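Long-range contact in probable disease resistance protein At5g66900 (PDB 7L7W), which is a helper immune receptor of plant defence, its CC-R domain, the part crystallised here as a four-helix bundle, being linked to calcium-permeable cation channels and cell death: residues Val84-Lys88 / Tyr100-Ile104. The protein carries 2 engineered substitutions. Numbering follows the deposited sequence.
Sequences VAVRK and YTRKI
Tyr100 spans most of the gap between helix 97-114 and helix 70-88, whose short segments approach to 11.3 Å and run roughly antiparallel, at 149°. Its CG stands anti to the backbone N (chi1 178°), which extends the ring toward the last turn of the neighbouring helix. There Tyr100 OH donates a hydrogen bond of 2.9 Å to Ala85 O. The hydroxyl comes from above the carbonyl plane, with a C=O...O angle of 107°, so the bond is made well away from the lone-pair directions; the same oxygen also receives a weak bond from Lys88 N. Ala85 probably suits this place because its small methyl leaves the phenol room to approach the main chain. That methyl also packs against the second helix, where Ala85 CB meets Ile104 CD1 at 3.6 Å. Ile104, one turn on from Tyr100, lays its CG1 over one face of the ring, displaced from the ring centre toward its edge, and so backs the tyrosine within its own helix. On the partner helix, the aliphatic part of Lys88 runs past the ring in the opposite sense, Lys88 CG lying 4.1 Å from Tyr100 CE1. Bends at chi3 and chi4 then carry its amine toward Lys103, and the two NZ atoms, Lys88 and Lys103, come within 4.2 Å. Phe89, Val92, Phe37 and Leu40 also touch Tyr100, which is buried where these loops and helix 38-60 meet the two helices of this RPW8 domain, while Val86 turns to helices 20-32 and 38-60. The chemistry thus grades from an apolar interior, where the one polar group of the tyrosine is satisfied by a main-chain carbonyl, to a more exposed margin, where the two lysine ammonium groups would probably repel each other unless solvent or counter-ions screen them.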
loop_
_atom_site.group_PDB
_atom_site.type_symbol
_atom_site.label_atom_id
_atom_site.label_comp_id
_atom_site.label_asym_id
_atom_site.label_seq_id
_atom_site.Cartn_x
_atom_site.Cartn_y
_atom_site.Cartn_z
ATOM N N VAL A 84 -17.544 -1.506 -13.344
ATOM C CA VAL A 84 -16.619 -2.627 -13.216
ATOM C C VAL A 84 -15.458 -2.269 -12.295
ATOM O O VAL A 84 -15.057 -3.068 -11.428
ATOM C CB VAL A 84 -16.128 -3.049 -14.610
ATOM C CG1 VAL A 84 -14.879 -3.882 -14.505
ATOM C CG2 VAL A 84 -17.230 -3.807 -15.337
ATOM N N ALA A 85 -14.899 -1.063 -12.466
ATOM C CA ALA A 85 -13.766 -0.647 -11.648
ATOM C C ALA A 85 -14.153 -0.572 -10.176
ATOM O O ALA A 85 -13.412 -1.045 -9.297
ATOM C CB ALA A 85 -13.237 0.701 -12.146
ATOM N N VAL A 86 -15.326 -0.005 -9.889
ATOM C CA VAL A 86 -15.771 0.106 -8.506
ATOM C C VAL A 86 -15.976 -1.273 -7.902
ATOM O O VAL A 86 -15.630 -1.516 -6.740
ATOM C CB VAL A 86 -17.053 0.952 -8.430
ATOM C CG1 VAL A 86 -17.836 0.612 -7.183
ATOM C CG2 VAL A 86 -16.707 2.427 -8.451
ATOM N N ARG A 87 -16.545 -2.200 -8.672
ATOM C CA ARG A 87 -16.814 -3.500 -8.078
ATOM C C ARG A 87 -15.542 -4.301 -7.871
ATOM O O ARG A 87 -15.530 -5.189 -7.014
ATOM C CB ARG A 87 -17.828 -4.271 -8.916
ATOM C CG ARG A 87 -19.036 -3.417 -9.243
ATOM C CD ARG A 87 -20.320 -4.194 -9.255
ATOM N NE ARG A 87 -21.023 -4.112 -7.980
ATOM C CZ ARG A 87 -22.206 -3.528 -7.813
ATOM N NH1 ARG A 87 -22.779 -3.504 -6.616
ATOM N NH2 ARG A 87 -22.819 -2.971 -8.841
ATOM N N LYS A 88 -14.464 -3.987 -8.607
ATOM C CA LYS A 88 -13.230 -4.741 -8.405
ATOM C C LYS A 88 -12.307 -4.086 -7.372
ATOM O O LYS A 88 -11.329 -4.707 -6.950
ATOM C CB LYS A 88 -12.464 -4.890 -9.719
ATOM C CG LYS A 88 -11.771 -3.598 -10.128
ATOM C CD LYS A 88 -10.566 -3.777 -11.083
ATOM C CE LYS A 88 -10.858 -4.686 -12.257
ATOM N NZ LYS A 88 -10.207 -4.060 -13.441
ATOM N N TYR A 100 -4.294 1.273 -11.007
ATOM C CA TYR A 100 -5.731 1.437 -10.895
ATOM C C TYR A 100 -6.082 2.909 -10.872
ATOM O O TYR A 100 -7.036 3.338 -11.534
ATOM C CB TYR A 100 -6.221 0.724 -9.646
ATOM C CG TYR A 100 -7.690 0.834 -9.342
ATOM C CD1 TYR A 100 -8.605 -0.041 -9.907
ATOM C CD2 TYR A 100 -8.162 1.786 -8.435
ATOM C CE1 TYR A 100 -9.956 0.049 -9.600
ATOM C CE2 TYR A 100 -9.496 1.878 -8.123
ATOM C CZ TYR A 100 -10.394 1.012 -8.701
ATOM O OH TYR A 100 -11.738 1.111 -8.387
ATOM N N THR A 101 -5.257 3.720 -10.209
ATOM C CA THR A 101 -5.613 5.124 -10.133
ATOM C C THR A 101 -5.631 5.742 -11.522
ATOM O O THR A 101 -6.589 6.441 -11.874
ATOM C CB THR A 101 -4.675 5.857 -9.194
ATOM O OG1 THR A 101 -4.786 5.270 -7.893
ATOM C CG2 THR A 101 -5.088 7.313 -9.083
ATOM N N ARG A 102 -4.642 5.400 -12.359
ATOM C CA ARG A 102 -4.624 5.922 -13.723
ATOM C C ARG A 102 -5.907 5.547 -14.448
ATOM O O ARG A 102 -6.577 6.411 -15.030
ATOM C CB ARG A 102 -3.391 5.414 -14.487
ATOM C CG ARG A 102 -2.044 5.960 -13.979
ATOM C CD ARG A 102 -2.176 7.362 -13.347
ATOM N NE ARG A 102 -1.058 7.699 -12.457
ATOM C CZ ARG A 102 -1.100 7.611 -11.129
ATOM N NH1 ARG A 102 -2.211 7.204 -10.538
ATOM N NH2 ARG A 102 -0.040 7.931 -10.388
ATOM N N LYS A 103 -6.311 4.276 -14.342
ATOM C CA LYS A 103 -7.565 3.826 -14.942
ATOM C C LYS A 103 -8.739 4.669 -14.435
ATOM O O LYS A 103 -9.507 5.231 -15.227
ATOM C CB LYS A 103 -7.734 2.344 -14.616
ATOM C CG LYS A 103 -8.885 1.586 -15.217
ATOM C CD LYS A 103 -8.779 0.082 -14.840
ATOM C CE LYS A 103 -7.303 -0.397 -14.840
ATOM N NZ LYS A 103 -7.094 -1.838 -15.229
ATOM N N ILE A 104 -8.838 4.846 -13.112
ATOM C CA ILE A 104 -9.938 5.629 -12.552
ATOM C C ILE A 104 -9.903 7.045 -13.100
ATOM O O ILE A 104 -10.938 7.601 -13.501
ATOM C CB ILE A 104 -9.887 5.620 -11.015
ATOM C CG1 ILE A 104 -10.193 4.225 -10.510
ATOM C CG2 ILE A 104 -10.920 6.548 -10.451
ATOM C CD1 ILE A 104 -11.383 3.619 -11.196
#